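Local coordinates for peptide ABC transporter, peptide-binding protein (Thermus thermophilus, PDB 2D5W) that binds oligopeptides and probably delivers them to a membrane ABC transporter for uptake, at residues A[99-110]-A[155-166]; A[405-413]-A[433-443]. All blocks are in the same frame, centred on the assembly; numbering follows the deposited sequence.

Interaction 1: A[99-110]-A[155-166]; sequences ITTEDVAFYFEV and TYAPKHIMGPEW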
loop_
_atom_site.group_PDB
_atom_site.type_symbol
_atom_site.label_atom_id
_atom_site.label_comp_id
_atom_site.label_asym_id
_atom_site.label_seq_id
_atom_site.Cartn_x
_atom_site.Cartn_y
_atom_site.Cartn_z
ATOM N N ILE A 99 15.050 15.616 16.937
ATOM C CA ILE A 99 13.924 14.698 16.871
ATOM C C ILE A 99 13.884 14.133 18.291
ATOM O O ILE A 99 14.873 13.573 18.772
ATOM C CB ILE A 99 14.157 13.580 15.836
ATOM C CG1 ILE A 99 14.093 14.176 14.422
ATOM C CG2 ILE A 99 13.116 12.481 16.016
ATOM C CD1 ILE A 99 14.451 13.212 13.308
ATOM N N THR A 100 12.754 14.301 18.967
ATOM C CA THR A 100 12.630 13.866 20.356
ATOM C C THR A 100 11.353 13.084 20.608
ATOM O O THR A 100 10.527 12.908 19.711
ATOM C CB THR A 100 12.599 15.076 21.309
ATOM O OG1 THR A 100 11.326 15.726 21.191
ATOM C CG2 THR A 100 13.702 16.071 20.964
ATOM N N THR A 101 11.183 12.641 21.848
ATOM C CA THR A 101 9.995 11.894 22.206
ATOM C C THR A 101 8.748 12.777 22.177
ATOM O O THR A 101 7.635 12.272 22.262
ATOM C CB THR A 101 10.153 11.212 23.584
ATOM O OG1 THR A 101 10.596 12.170 24.551
ATOM C CG2 THR A 101 11.170 10.078 23.501
ATOM N N GLU A 102 8.919 14.095 22.062
ATOM C CA GLU A 102 7.746 14.959 21.962
ATOM C C GLU A 102 7.121 14.721 20.585
ATOM O O GLU A 102 5.905 14.822 20.419
ATOM C CB GLU A 102 8.123 16.432 22.136
ATOM C CG GLU A 102 8.708 16.729 23.505
ATOM C CD GLU A 102 8.732 18.204 23.844
ATOM O OE1 GLU A 102 9.568 18.593 24.685
ATOM O OE2 GLU A 102 7.915 18.968 23.292
ATOM N N ASP A 103 7.960 14.384 19.607
ATOM C CA ASP A 103 7.497 14.092 18.256
ATOM C C ASP A 103 6.749 12.754 18.263
ATOM O O ASP A 103 5.833 12.538 17.466
ATOM C CB ASP A 103 8.691 14.034 17.300
ATOM C CG ASP A 103 9.368 15.384 17.139
ATOM O OD1 ASP A 103 10.617 15.427 17.085
ATOM O OD2 ASP A 103 8.642 16.396 17.055
ATOM N N VAL A 104 7.151 11.859 19.162
ATOM C CA VAL A 104 6.506 10.557 19.295
ATOM C C VAL A 104 5.150 10.736 19.988
ATOM O O VAL A 104 4.135 10.193 19.548
ATOM C CB VAL A 104 7.377 9.578 20.124
ATOM C CG1 VAL A 104 6.637 8.259 20.321
ATOM C CG2 VAL A 104 8.705 9.338 19.421
ATOM N N ALA A 105 5.132 11.500 21.077
ATOM C CA ALA A 105 3.888 11.739 21.800
ATOM C C ALA A 105 2.868 12.403 20.880
ATOM O O ALA A 105 1.681 12.084 20.919
ATOM C CB ALA A 105 4.152 12.619 23.015
ATOM N N PHE A 106 3.340 13.333 20.058
ATOM C CA PHE A 106 2.480 14.046 19.123
ATOM C C PHE A 106 1.850 13.073 18.124
ATOM O O PHE A 106 0.640 13.096 17.905
ATOM C CB PHE A 106 3.296 15.120 18.399
ATOM C CG PHE A 106 2.562 15.781 17.276
ATOM C CD1 PHE A 106 1.369 16.460 17.507
ATOM C CD2 PHE A 106 3.052 15.708 15.979
ATOM C CE1 PHE A 106 0.675 17.056 16.457
ATOM C CE2 PHE A 106 2.364 16.301 14.922
ATOM C CZ PHE A 106 1.175 16.974 15.164
ATOM N N TYR A 107 2.675 12.215 17.532
ATOM C CA TYR A 107 2.200 11.215 16.579
ATOM C C TYR A 107 1.072 10.387 17.208
ATOM O O TYR A 107 0.021 10.174 16.594
ATOM C CB TYR A 107 3.366 10.302 16.190
ATOM C CG TYR A 107 3.016 9.158 15.263
ATOM C CD1 TYR A 107 3.055 9.317 13.878
ATOM C CD2 TYR A 107 2.660 7.911 15.774
ATOM C CE1 TYR A 107 2.753 8.256 13.028
ATOM C CE2 TYR A 107 2.353 6.846 14.932
ATOM C CZ TYR A 107 2.403 7.026 13.563
ATOM O OH TYR A 107 2.108 5.973 12.727
ATOM N N PHE A 108 1.291 9.919 18.433
ATOM C CA PHE A 108 0.284 9.119 19.113
ATOM C C PHE A 108 -0.999 9.874 19.435
ATOM O O PHE A 108 -2.090 9.311 19.342
ATOM C CB PHE A 108 0.862 8.487 20.384
ATOM C CG PHE A 108 1.480 7.141 20.149
ATOM C CD1 PHE A 108 2.765 7.031 19.628
ATOM C CD2 PHE A 108 0.747 5.981 20.383
ATOM C CE1 PHE A 108 3.312 5.783 19.336
ATOM C CE2 PHE A 108 1.284 4.729 20.094
ATOM C CZ PHE A 108 2.567 4.629 19.570
ATOM N N GLU A 109 -0.883 11.144 19.802
ATOM C CA GLU A 109 -2.073 11.919 20.119
ATOM C C GLU A 109 -2.975 12.055 18.891
ATOM O O GLU A 109 -4.197 11.943 18.991
ATOM C CB GLU A 109 -1.678 13.298 20.638
ATOM C CG GLU A 109 -2.844 14.119 21.147
ATOM C CD GLU A 109 -2.388 15.373 21.859
ATOM O OE1 GLU A 109 -1.856 15.260 22.985
ATOM O OE2 GLU A 109 -2.551 16.466 21.290
ATOM N N VAL A 110 -2.375 12.290 17.729
ATOM C CA VAL A 110 -3.151 12.430 16.505
ATOM C C VAL A 110 -3.785 11.091 16.112
ATOM O O VAL A 110 -4.963 11.034 15.764
ATOM C CB VAL A 110 -2.267 12.972 15.355
ATOM C CG1 VAL A 110 -3.075 13.066 14.064
ATOM C CG2 VAL A 110 -1.723 14.348 15.735
ATOM N N THR A 155 7.110 5.985 14.353
ATOM C CA THR A 155 5.993 6.524 15.108
ATOM C C THR A 155 6.299 7.922 15.639
ATOM O O THR A 155 6.400 8.130 16.846
ATOM C CB THR A 155 5.630 5.601 16.293
ATOM O OG1 THR A 155 6.785 5.407 17.116
ATOM C CG2 THR A 155 5.141 4.248 15.787
ATOM N N TYR A 156 6.454 8.880 14.733
ATOM C CA TYR A 156 6.721 10.253 15.139
ATOM C C TYR A 156 6.410 11.214 13.995
ATOM O O TYR A 156 6.361 10.820 12.828
ATOM C CB TYR A 156 8.178 10.408 15.605
ATOM C CG TYR A 156 9.212 10.379 14.505
ATOM C CD1 TYR A 156 9.837 11.550 14.081
ATOM C CD2 TYR A 156 9.563 9.183 13.882
ATOM C CE1 TYR A 156 10.788 11.532 13.065
ATOM C CE2 TYR A 156 10.510 9.155 12.864
ATOM C CZ TYR A 156 11.118 10.333 12.461
ATOM O OH TYR A 156 12.053 10.317 11.450
ATOM N N ALA A 157 6.176 12.472 14.349
ATOM C CA ALA A 157 5.866 13.525 13.386
ATOM C C ALA A 157 6.412 14.811 14.003
ATOM O O ALA A 157 6.568 14.891 15.222
ATOM C CB ALA A 157 4.357 13.616 13.168
ATOM N N PRO A 158 6.690 15.838 13.180
ATOM C CA PRO A 158 7.236 17.092 13.719
ATOM C C PRO A 158 6.288 17.970 14.522
ATOM O O PRO A 158 5.573 18.809 13.970
ATOM C CB PRO A 158 7.771 17.791 12.477
ATOM C CG PRO A 158 6.786 17.374 11.421
ATOM C CD PRO A 158 6.551 15.903 11.713
ATOM N N LYS A 159 6.320 17.794 15.837
ATOM C CA LYS A 159 5.458 18.545 16.731
ATOM C C LYS A 159 5.660 20.055 16.668
ATOM O O LYS A 159 4.686 20.805 16.682
ATOM C CB LYS A 159 5.654 18.070 18.171
ATOM C CG LYS A 159 4.780 18.795 19.183
ATOM C CD LYS A 159 5.138 18.394 20.605
ATOM C CE LYS A 159 4.370 19.219 21.624
ATOM N NZ LYS A 159 4.733 18.836 23.016
ATOM N N HIS A 160 6.911 20.508 16.600
ATOM C CA HIS A 160 7.156 21.946 16.570
ATOM C C HIS A 160 6.575 22.608 15.327
ATOM O O HIS A 160 6.337 23.813 15.315
ATOM C CB HIS A 160 8.658 22.265 16.701
ATOM C CG HIS A 160 9.488 21.881 15.513
ATOM N ND1 HIS A 160 9.804 20.574 15.210
ATOM C CD2 HIS A 160 10.110 22.643 14.580
ATOM C CE1 HIS A 160 10.586 20.547 14.145
ATOM N NE2 HIS A 160 10.788 21.789 13.744
ATOM N N ILE A 161 6.322 21.815 14.292
ATOM C CA ILE A 161 5.761 22.330 13.047
ATOM C C ILE A 161 4.241 22.198 12.986
ATOM O O ILE A 161 3.538 23.158 12.667
ATOM C CB ILE A 161 6.352 21.586 11.821
ATOM C CG1 ILE A 161 7.857 21.851 11.717
ATOM C CG2 ILE A 161 5.616 21.997 10.545
ATOM C CD1 ILE A 161 8.232 23.313 11.518
ATOM N N MET A 162 3.738 21.011 13.307
ATOM C CA MET A 162 2.307 20.734 13.221
ATOM C C MET A 162 1.505 20.859 14.511
ATOM O O MET A 162 0.279 20.943 14.469
ATOM C CB MET A 162 2.107 19.326 12.652
ATOM C CG MET A 162 2.836 19.073 11.336
ATOM S SD MET A 162 2.705 17.360 10.779
ATOM C CE MET A 162 1.104 17.391 9.973
ATOM N N GLY A 163 2.201 20.863 15.644
ATOM C CA GLY A 163 1.550 20.940 16.944
ATOM C C GLY A 163 0.626 22.119 17.184
ATOM O O GLY A 163 -0.501 21.933 17.649
ATOM N N PRO A 164 1.068 23.349 16.896
ATOM C CA PRO A 164 0.199 24.511 17.117
ATOM C C PRO A 164 -1.151 24.389 16.408
ATOM O O PRO A 164 -2.201 24.638 17.002
ATOM C CB PRO A 164 1.043 25.670 16.597
ATOM C CG PRO A 164 2.441 25.226 16.932
ATOM C CD PRO A 164 2.423 23.774 16.504
ATOM N N GLU A 165 -1.130 24.003 15.136
ATOM C CA GLU A 165 -2.378 23.855 14.401
ATOM C C GLU A 165 -3.200 22.709 14.985
ATOM O O GLU A 165 -4.422 22.806 15.090
ATOM C CB GLU A 165 -2.113 23.596 12.917
ATOM C CG GLU A 165 -3.382 23.377 12.099
ATOM C CD GLU A 165 -4.244 24.621 11.984
ATOM O OE1 GLU A 165 -5.409 24.496 11.553
ATOM O OE2 GLU A 165 -3.761 25.724 12.315
ATOM N N TRP A 166 -2.530 21.627 15.372
ATOM C CA TRP A 166 -3.226 20.482 15.949
ATOM C C TRP A 166 -4.009 20.895 17.194
ATOM O O TRP A 166 -5.133 20.444 17.404
ATOM C CB TRP A 166 -2.230 19.371 16.300
ATOM C CG TRP A 166 -2.856 18.226 17.052
ATOM C CD1 TRP A 166 -2.557 17.822 18.324
ATOM C CD2 TRP A 166 -3.908 17.364 16.594
ATOM N NE1 TRP A 166 -3.358 16.765 18.685
ATOM C CE2 TRP A 166 -4.196 16.462 17.644
ATOM C CE3 TRP A 166 -4.636 17.265 15.400
ATOM C CZ2 TRP A 166 -5.181 15.474 17.537
ATOM C CZ3 TRP A 166 -5.619 16.280 15.294
ATOM C CH2 TRP A 166 -5.879 15.398 16.359
HETATM O O HOH W 1 9.539 18.873 17.273
#
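Val104 and Tyr156 bring the two backbones closest, with 4.2 Å between their CA atoms. The short axes of helix 101-110 and helix 159-166 are inclined at 39° and approach to 9.9 Å. Ala157 N donates to Asp103 O over 3.1 Å. That oxygen also takes the helical bond of Tyr107 N, from the other face of its carbonyl plane. Thr155 O is buried without a hydrogen-bond partner; a CA-H...O contact from Val104 CA, 3.4 Å away, partly makes up for this. Thr100 and Asp103 form a capping box at the start of helix 101-110. Asp103 also serves the second helix: its OD2 accepts from Lys159 N at 3.0 Å, on the anti side of the carboxylate. A water donates to the same OD2 and is bonded to His160 N and ND1; His160 NE2 pairs with Asp95.

Phe106 is the knob between the helices, sitting among Lys159, Met162, Gly163 and Trp166. Its CG lies anti to the backbone N (chi1 172°), which carries the ring across to the second helix. Lys159 CA lies over one ring face, and Met162 CB is 3.6 Å from Phe106 CZ. The ring edge faces the five-membered ring of Trp166 in an offset edge-to-face pair, planes at 76°. Val110 CG2 sits over the centre of the six-membered ring of Trp166. Trp166 NE1 donates, in its ring plane, a hydrogen bond to the anti lone pair of Glu109 OE2, 2.7 Å away. Lys170 forms a salt bridge to the same oxygen. Thr155 CA packs over a face of the Tyr107 ring. On the solvent side Glu102 OE2 and Lys159 NZ form a salt bridge of 3.2 Å.

Asp103 thus ties together the starts of both helices, and its negative charge probably suits the partial positive charge there.

Interaction 2: A[405-413]-A[433-443]; sequences FEIEYVTTA and GIAVKINNAPS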
loop_
_atom_site.group_PDB
_atom_site.type_symbol
_atom_site.label_atom_id
_atom_site.label_comp_id
_atom_site.label_asym_id
_atom_site.label_seq_id
_atom_site.Cartn_x
_atom_site.Cartn_y
_atom_site.Cartn_z
ATOM N N PHE A 405 -27.469 -5.581 -16.645
ATOM C CA PHE A 405 -26.170 -5.913 -16.090
ATOM C C PHE A 405 -25.032 -5.181 -16.792
ATOM O O PHE A 405 -24.280 -5.760 -17.579
ATOM C CB PHE A 405 -25.936 -7.427 -16.118
ATOM C CG PHE A 405 -25.034 -7.920 -15.013
ATOM C CD1 PHE A 405 -25.411 -9.003 -14.225
ATOM C CD2 PHE A 405 -23.816 -7.296 -14.750
ATOM C CE1 PHE A 405 -24.594 -9.455 -13.187
ATOM C CE2 PHE A 405 -22.991 -7.742 -13.715
ATOM C CZ PHE A 405 -23.382 -8.823 -12.934
ATOM N N GLU A 406 -24.952 -3.885 -16.515
ATOM C CA GLU A 406 -23.881 -3.034 -17.016
ATOM C C GLU A 406 -23.182 -2.665 -15.718
ATOM O O GLU A 406 -23.770 -2.015 -14.850
ATOM C CB GLU A 406 -24.423 -1.778 -17.691
ATOM C CG GLU A 406 -23.327 -0.832 -18.158
ATOM C CD GLU A 406 -23.869 0.445 -18.762
ATOM O OE1 GLU A 406 -24.596 0.364 -19.773
ATOM O OE2 GLU A 406 -23.567 1.529 -18.223
ATOM N N ILE A 407 -21.934 -3.094 -15.580
ATOM C CA ILE A 407 -21.187 -2.859 -14.358
ATOM C C ILE A 407 -20.014 -1.909 -14.563
ATOM O O ILE A 407 -19.306 -1.984 -15.567
ATOM C CB ILE A 407 -20.697 -4.222 -13.793
ATOM C CG1 ILE A 407 -20.079 -4.043 -12.409
ATOM C CG2 ILE A 407 -19.714 -4.870 -14.763
ATOM C CD1 ILE A 407 -19.800 -5.355 -11.703
ATOM N N GLU A 408 -19.824 -1.000 -13.613
ATOM C CA GLU A 408 -18.726 -0.048 -13.683
ATOM C C GLU A 408 -17.419 -0.809 -13.474
ATOM O O GLU A 408 -17.356 -1.726 -12.657
ATOM C CB GLU A 408 -18.880 1.025 -12.600
ATOM C CG GLU A 408 -17.816 2.115 -12.672
ATOM C CD GLU A 408 -17.916 3.129 -11.546
ATOM O OE1 GLU A 408 -18.097 4.327 -11.842
ATOM O OE2 GLU A 408 -17.804 2.735 -10.366
ATOM N N TYR A 409 -16.383 -0.434 -14.217
ATOM C CA TYR A 409 -15.075 -1.082 -14.106
ATOM C C TYR A 409 -14.040 0.035 -14.066
ATOM O O TYR A 409 -13.732 0.668 -15.083
ATOM C CB TYR A 409 -14.862 -2.008 -15.309
ATOM C CG TYR A 409 -13.715 -3.001 -15.232
ATOM C CD1 TYR A 409 -13.660 -4.064 -16.132
ATOM C CD2 TYR A 409 -12.669 -2.865 -14.314
ATOM C CE1 TYR A 409 -12.604 -4.965 -16.131
ATOM C CE2 TYR A 409 -11.594 -3.770 -14.308
ATOM C CZ TYR A 409 -11.575 -4.816 -15.224
ATOM O OH TYR A 409 -10.535 -5.721 -15.262
ATOM N N VAL A 410 -13.529 0.276 -12.866
ATOM C CA VAL A 410 -12.556 1.325 -12.611
ATOM C C VAL A 410 -11.138 0.808 -12.448
ATOM O O VAL A 410 -10.915 -0.228 -11.835
ATOM C CB VAL A 410 -12.892 2.072 -11.291
ATOM C CG1 VAL A 410 -11.844 3.135 -11.001
ATOM C CG2 VAL A 410 -14.277 2.676 -11.370
ATOM N N THR A 411 -10.182 1.525 -13.024
ATOM C CA THR A 411 -8.781 1.201 -12.812
ATOM C C THR A 411 -7.976 2.467 -13.069
ATOM O O THR A 411 -8.540 3.523 -13.375
ATOM C CB THR A 411 -8.265 0.019 -13.680
ATOM O OG1 THR A 411 -7.040 -0.465 -13.107
ATOM C CG2 THR A 411 -8.006 0.441 -15.121
ATOM N N THR A 412 -6.664 2.361 -12.910
ATOM C CA THR A 412 -5.759 3.485 -13.099
ATOM C C THR A 412 -5.537 3.810 -14.570
ATOM O O THR A 412 -4.910 3.033 -15.301
ATOM C CB THR A 412 -4.392 3.188 -12.465
ATOM O OG1 THR A 412 -3.902 1.943 -12.978
ATOM C CG2 THR A 412 -4.496 3.090 -10.951
ATOM N N ALA A 413 -6.037 4.964 -14.997
ATOM C CA ALA A 413 -5.875 5.404 -16.377
ATOM C C ALA A 413 -4.390 5.535 -16.694
ATOM O O ALA A 413 -3.601 5.950 -15.845
ATOM C CB ALA A 413 -6.572 6.748 -16.585
ATOM N N GLY A 433 -23.520 -11.723 -21.554
ATOM C CA GLY A 433 -24.465 -10.671 -21.231
ATOM C C GLY A 433 -24.094 -9.643 -20.186
ATOM O O GLY A 433 -24.970 -8.944 -19.679
ATOM N N ILE A 434 -22.816 -9.552 -19.835
ATOM C CA ILE A 434 -22.400 -8.544 -18.872
ATOM C C ILE A 434 -21.668 -7.449 -19.635
ATOM O O ILE A 434 -20.671 -7.708 -20.308
ATOM C CB ILE A 434 -21.480 -9.130 -17.773
ATOM C CG1 ILE A 434 -22.291 -10.058 -16.859
ATOM C CG2 ILE A 434 -20.847 -7.997 -16.958
ATOM C CD1 ILE A 434 -21.482 -10.702 -15.743
ATOM N N ALA A 435 -22.194 -6.231 -19.551
ATOM C CA ALA A 435 -21.593 -5.083 -20.214
ATOM C C ALA A 435 -20.709 -4.377 -19.201
ATOM O O ALA A 435 -21.028 -4.331 -18.012
ATOM C CB ALA A 435 -22.674 -4.135 -20.725
ATOM N N VAL A 436 -19.597 -3.834 -19.679
ATOM C CA VAL A 436 -18.655 -3.136 -18.822
ATOM C C VAL A 436 -18.584 -1.657 -19.169
ATOM O O VAL A 436 -18.406 -1.290 -20.332
ATOM C CB VAL A 436 -17.243 -3.744 -18.958
ATOM C CG1 VAL A 436 -16.224 -2.883 -18.230
ATOM C CG2 VAL A 436 -17.234 -5.156 -18.399
ATOM N N LYS A 437 -18.742 -0.808 -18.159
ATOM C CA LYS A 437 -18.647 0.626 -18.368
ATOM C C LYS A 437 -17.318 1.054 -17.767
ATOM O O LYS A 437 -17.155 1.097 -16.547
ATOM C CB LYS A 437 -19.793 1.368 -17.681
ATOM C CG LYS A 437 -19.747 2.875 -17.904
ATOM C CD LYS A 437 -20.925 3.580 -17.254
ATOM C CE LYS A 437 -20.884 5.078 -17.516
ATOM N NZ LYS A 437 -19.642 5.707 -16.989
ATOM N N ILE A 438 -16.362 1.347 -18.637
ATOM C CA ILE A 438 -15.035 1.761 -18.213
ATOM C C ILE A 438 -15.072 3.149 -17.591
ATOM O O ILE A 438 -15.672 4.071 -18.142
ATOM C CB ILE A 438 -14.062 1.792 -19.414
ATOM C CG1 ILE A 438 -14.056 0.435 -20.121
ATOM C CG2 ILE A 438 -12.662 2.164 -18.945
ATOM C CD1 ILE A 438 -13.586 -0.714 -19.257
ATOM N N ASN A 439 -14.439 3.299 -16.435
ATOM C CA ASN A 439 -14.385 4.590 -15.765
ATOM C C ASN A 439 -13.051 4.686 -15.042
ATOM O O ASN A 439 -12.956 4.433 -13.843
ATOM C CB ASN A 439 -15.546 4.736 -14.780
ATOM C CG ASN A 439 -15.534 6.070 -14.073
ATOM O OD1 ASN A 439 -14.956 7.038 -14.570
ATOM N ND2 ASN A 439 -16.180 6.138 -12.915
ATOM N N ASN A 440 -12.019 5.055 -15.792
ATOM C CA ASN A 440 -10.673 5.147 -15.251
ATOM C C ASN A 440 -10.238 6.569 -14.937
ATOM O O ASN A 440 -10.744 7.534 -15.511
ATOM C CB ASN A 440 -9.677 4.527 -16.232
ATOM C CG ASN A 440 -10.021 3.094 -16.594
ATOM O OD1 ASN A 440 -10.695 2.386 -15.840
ATOM N ND2 ASN A 440 -9.540 2.651 -17.748
ATOM N N ALA A 441 -9.284 6.684 -14.021
ATOM C CA ALA A 441 -8.746 7.978 -13.622
ATOM C C ALA A 441 -7.341 7.752 -13.076
ATOM O O ALA A 441 -6.938 6.615 -12.835
ATOM C CB ALA A 441 -9.645 8.621 -12.559
ATOM N N PRO A 442 -6.570 8.828 -12.876
ATOM C CA PRO A 442 -5.207 8.679 -12.353
ATOM C C PRO A 442 -5.151 8.108 -10.940
ATOM O O PRO A 442 -6.114 8.208 -10.172
ATOM C CB PRO A 442 -4.658 10.107 -12.384
ATOM C CG PRO A 442 -5.462 10.780 -13.451
ATOM C CD PRO A 442 -6.847 10.235 -13.219
ATOM N N SER A 443 -4.006 7.519 -10.612
ATOM C CA SER A 443 -3.743 6.965 -9.293
ATOM C C SER A 443 -4.023 8.023 -8.219
ATOM O O SER A 443 -4.630 7.729 -7.189
ATOM C CB SER A 443 -2.276 6.515 -9.232
ATOM O OG SER A 443 -1.837 6.291 -7.904
#
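From Glu406 beside Ala435 to Tyr409 beside Ile438 the two strands run parallel in register, their short axes 4.5 Å apart at closest and twisted by 36°. Backbone bonds alternate along the pair, among them Lys437 N to Ile407 O at 2.9 Å. Beyond the strands the ladder weakens, then recovers where Ala413 N donates to Ala441 O.

At one end Ile434 lies alongside Phe405, its CG1 over the middle of the Phe405 ring, 3.9 Å from the centroid. Tyr409 and Val436 share a sheet face, and Val436 CG1 presses on Tyr409 CB at 3.3 Å, a tight fit. The strands belong to a beta-alpha-beta unit: helix 416-431 makes the crossover, and Phe425 and Gln422 on it touch Tyr409. Tyr409 OH is hydrogen-bonded to Glu465 OE1. Gly433, with positive phi, closes the Schellman motif that ends the helix.

On the other sheet face Glu408 CG, anti to the backbone N (chi1 -176°), and an extended chain carry the carboxylate to Asn439. Asn439 ND2 meets Glu408 OE1 at 2.8 Å, from above the carboxylate plane; OE2 accepts from Thr461 N. With an alanine here, Asn439 ND2 and Thr461 N would probably each lose their carboxylate acceptor. Asn440 OD1 takes a weak bond from Thr411 N, 3.0 Å away, while Asn440 ND2 is hydrogen-bonded to Gln422 OE1 of the crossover helix.

Overall arrangement
Interactions 1 and 2 lie on opposite sides of the chain's centre. Their own centres are 41 Å apart, and their nearest atoms about 21 Å, so they do not touch. Interaction 1 is complete in the sequence before the first residue of interaction 2. They join different kinds of elements: 99-110 with 155-166 packs two helices, beside the antiparallel sheet that includes strands 127-131 and 136-141. In the pair 405-413 and 433-443, strand 401-410 sits between 435-438 and 463-469, parallel to both, in a mixed sheet. Neither contact includes an atom of the bound peptide.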